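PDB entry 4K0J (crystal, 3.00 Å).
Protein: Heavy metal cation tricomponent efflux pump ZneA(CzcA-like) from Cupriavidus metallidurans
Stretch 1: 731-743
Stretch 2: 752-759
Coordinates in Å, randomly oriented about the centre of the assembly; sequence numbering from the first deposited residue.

Stretch 1 731-743: ALIQTGIGGSPVT
Stretch 2 (752-759) YNVVARFI

How do the two stretches run relative to each other? Residues 731-737 lie in a helix that begins earlier in the chain, a short turn follows, and 741-743 enter a strand beside strand 752-758. The helix axis passes 6.0 Å from the axis of 752-758, their directions 110° apart; the strand axes come within 4.2 Å at 122°. Two antiparallel bridges set the register: Pro741 faces Val755, CA to CA 4.0 Å, and Thr743 faces Val754, CA to CA 5.0 Å. The one-residue shift between them is a beta bulge. Together the stretches bury 606 Å², and Val754, Val755, Ala756 and Phe758 are buried.

What backbone bonds make the bulge? Val742, with phi/psi of -94/-49, departs from extended geometry, so two successive amides reach one carbonyl: Val742 N donates to Val754 O at a very short 2.5 Å, and Thr743 N donates to the same Val754 O at 3.0 Å. Val754 N returns a bond to Thr743 O at 2.9 Å. Proline suits 741, a non-hydrogen-bonded position that asks for no amide proton.

How are the strand side chains arranged? Thr743 (chi1 175°, t) and Val754 (chi1 -168°, t) lie on the same face of the sheet, with Thr743 CG2 3.5 Å from Val754 CB. At the other bridge the side chains diverge, yet Val755, also t at -172°, brings CG2 to 4.0 Å from Pro741 CB, while its CG1 lies 3.2 Å from Gly739 O. Val742 (chi1 -171°, t) sets CG2 3.9 Å from Ala756 CB, an apolar contact between two methyls.

Why do glycines line the helix and the turn after it? Phe758 (chi1 -58°, m; chi2 -37°) lays its ring against Gly736, whose CA sits 3.6 Å from the ring centroid, over one face, in a CH-pi contact. A CB on Gly736 would lie 2.2 Å from Phe758 CE2, a clash. Phe758 N also donates to Gly736 O at 3.1 Å. Leu732 (chi1 171°, t; chi2 86°, p) approaches the ring edge, its CD1 3.5 Å from Phe758 CE2. At Gly738 a CB would clash with Gln734 O at 2.7 Å. Gly739 has phi/psi of 78/54, a positive phi that favours glycine, and a CB there would be tight against Arg757 CD at 3.1 Å. Arg757 (chi1 68°, p, then t, t) keeps CB 3.6 Å from Gly739 CA while its extended chain leads the end away.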

# COMPACT_ATOMS: atom_id res chain seq x y z
N ALA C 731 24.67 -38.76 -4.95
CA ALA C 731 23.51 -39.24 -5.68
C ALA C 731 23.03 -40.52 -5.02
O ALA C 731 21.84 -40.70 -4.78
CB ALA C 731 23.85 -39.50 -7.13
N LEU C 732 23.99 -41.40 -4.73
CA LEU C 732 23.70 -42.68 -4.10
C LEU C 732 22.96 -42.49 -2.78
O LEU C 732 22.04 -43.24 -2.47
CB LEU C 732 24.99 -43.46 -3.85
CG LEU C 732 24.91 -44.73 -2.99
CD1 LEU C 732 24.54 -45.93 -3.84
CD2 LEU C 732 26.22 -44.96 -2.27
N ILE C 733 23.36 -41.46 -2.03
CA ILE C 733 22.79 -41.23 -0.71
C ILE C 733 21.44 -40.53 -0.79
O ILE C 733 20.54 -40.81 0.00
CB ILE C 733 23.71 -40.36 0.17
CG1 ILE C 733 25.15 -40.85 0.08
CG2 ILE C 733 23.24 -40.39 1.61
CD1 ILE C 733 26.18 -39.75 0.27
N GLN C 734 21.31 -39.62 -1.75
CA GLN C 734 20.13 -38.77 -1.85
C GLN C 734 19.00 -39.49 -2.58
O GLN C 734 17.83 -39.35 -2.22
CB GLN C 734 20.48 -37.47 -2.59
CG GLN C 734 19.51 -36.33 -2.33
CD GLN C 734 19.63 -35.78 -0.92
OE1 GLN C 734 20.64 -35.15 -0.57
NE2 GLN C 734 18.62 -36.01 -0.09
N THR C 735 19.36 -40.25 -3.60
CA THR C 735 18.38 -40.98 -4.38
C THR C 735 18.21 -42.39 -3.82
O THR C 735 17.12 -42.76 -3.38
CB THR C 735 18.81 -41.08 -5.86
OG1 THR C 735 19.17 -39.78 -6.34
CG2 THR C 735 17.69 -41.66 -6.72
N GLY C 736 19.29 -43.15 -3.83
CA GLY C 736 19.28 -44.52 -3.35
C GLY C 736 18.87 -44.66 -1.90
O GLY C 736 17.85 -45.27 -1.59
N ILE C 737 19.67 -44.09 -1.00
CA ILE C 737 19.35 -44.15 0.42
C ILE C 737 18.21 -43.20 0.77
O ILE C 737 17.12 -43.63 1.16
CB ILE C 737 20.55 -43.81 1.31
CG1 ILE C 737 21.74 -44.71 0.97
CG2 ILE C 737 20.17 -43.96 2.77
CD1 ILE C 737 23.00 -44.38 1.74
N GLY C 738 18.47 -41.90 0.60
CA GLY C 738 17.52 -40.86 0.96
C GLY C 738 16.13 -41.04 0.39
O GLY C 738 15.13 -40.78 1.06
N GLY C 739 16.06 -41.51 -0.85
CA GLY C 739 14.80 -41.76 -1.51
C GLY C 739 14.15 -40.49 -2.02
O GLY C 739 12.99 -40.22 -1.70
N SER C 740 14.89 -39.71 -2.80
CA SER C 740 14.35 -38.49 -3.38
C SER C 740 13.35 -38.82 -4.48
O SER C 740 13.57 -39.75 -5.27
CB SER C 740 15.47 -37.62 -3.98
OG SER C 740 15.46 -37.69 -5.39
N PRO C 741 12.24 -38.07 -4.54
CA PRO C 741 11.24 -38.21 -5.61
C PRO C 741 11.84 -37.90 -6.96
O PRO C 741 12.58 -36.92 -7.09
CB PRO C 741 10.19 -37.15 -5.24
CG PRO C 741 10.92 -36.17 -4.40
CD PRO C 741 11.90 -36.99 -3.61
N VAL C 742 11.54 -38.72 -7.96
CA VAL C 742 12.11 -38.51 -9.29
C VAL C 742 11.20 -37.69 -10.19
O VAL C 742 11.64 -36.74 -10.82
CB VAL C 742 12.39 -39.83 -10.00
CG1 VAL C 742 13.17 -39.55 -11.26
CG2 VAL C 742 13.15 -40.78 -9.10
N THR C 743 9.92 -38.07 -10.25
CA THR C 743 9.00 -37.35 -11.11
C THR C 743 7.63 -37.17 -10.47
O THR C 743 7.49 -37.34 -9.26
CB THR C 743 8.90 -38.00 -12.52
OG1 THR C 743 7.91 -37.33 -13.30
CG2 THR C 743 8.56 -39.45 -12.41
N TYR C 752 1.00 -37.26 -7.53
CA TYR C 752 1.82 -38.06 -6.63
C TYR C 752 3.26 -38.06 -7.13
O TYR C 752 3.51 -37.95 -8.33
CB TYR C 752 1.29 -39.51 -6.55
CG TYR C 752 -0.21 -39.61 -6.40
CD1 TYR C 752 -1.04 -39.65 -7.51
CD2 TYR C 752 -0.80 -39.67 -5.14
CE1 TYR C 752 -2.42 -39.74 -7.38
CE2 TYR C 752 -2.18 -39.76 -5.00
CZ TYR C 752 -2.98 -39.80 -6.13
OH TYR C 752 -4.35 -39.88 -6.00
N ASN C 753 4.21 -38.18 -6.20
CA ASN C 753 5.61 -38.25 -6.57
C ASN C 753 5.99 -39.67 -6.92
O ASN C 753 5.62 -40.60 -6.21
CB ASN C 753 6.51 -37.75 -5.44
CG ASN C 753 6.22 -36.31 -5.04
OD1 ASN C 753 6.37 -35.93 -3.88
ND2 ASN C 753 5.79 -35.51 -6.01
N VAL C 754 6.73 -39.84 -8.01
CA VAL C 754 7.35 -41.12 -8.32
C VAL C 754 8.78 -41.09 -7.81
O VAL C 754 9.58 -40.24 -8.22
CB VAL C 754 7.35 -41.43 -9.82
CG1 VAL C 754 7.73 -42.89 -10.05
CG2 VAL C 754 6.01 -41.10 -10.43
N VAL C 755 9.08 -42.04 -6.93
CA VAL C 755 10.36 -42.10 -6.24
C VAL C 755 11.13 -43.38 -6.58
O VAL C 755 10.54 -44.44 -6.77
CB VAL C 755 10.16 -42.05 -4.71
CG1 VAL C 755 11.49 -41.91 -3.99
CG2 VAL C 755 9.24 -40.90 -4.33
N ALA C 756 12.45 -43.26 -6.69
CA ALA C 756 13.32 -44.43 -6.80
C ALA C 756 14.21 -44.51 -5.57
O ALA C 756 14.87 -43.53 -5.21
CB ALA C 756 14.18 -44.35 -8.05
N ARG C 757 14.23 -45.67 -4.93
CA ARG C 757 15.09 -45.88 -3.78
C ARG C 757 15.35 -47.36 -3.54
O ARG C 757 14.52 -48.21 -3.88
CB ARG C 757 14.50 -45.23 -2.53
CG ARG C 757 13.23 -45.91 -2.02
CD ARG C 757 12.87 -45.40 -0.63
NE ARG C 757 11.65 -46.02 -0.11
CZ ARG C 757 11.14 -45.76 1.09
NH1 ARG C 757 10.03 -46.38 1.48
NH2 ARG C 757 11.73 -44.89 1.90
N PHE C 758 16.51 -47.67 -2.95
CA PHE C 758 16.87 -49.03 -2.60
C PHE C 758 15.89 -49.60 -1.59
O PHE C 758 15.27 -48.85 -0.83
CB PHE C 758 18.28 -49.07 -2.01
CG PHE C 758 19.34 -48.51 -2.92
CD1 PHE C 758 19.27 -48.72 -4.29
CD2 PHE C 758 20.39 -47.77 -2.41
CE1 PHE C 758 20.24 -48.21 -5.14
CE2 PHE C 758 21.36 -47.26 -3.26
CZ PHE C 758 21.29 -47.48 -4.62
N ILE C 759 15.76 -50.92 -1.59
CA ILE C 759 14.82 -51.59 -0.69
C ILE C 759 15.33 -51.56 0.74
O ILE C 759 16.51 -51.28 0.98
CB ILE C 759 14.57 -53.05 -1.13
CG1 ILE C 759 13.22 -53.56 -0.60
CG2 ILE C 759 15.73 -53.95 -0.72
CD1 ILE C 759 12.84 -54.94 -1.10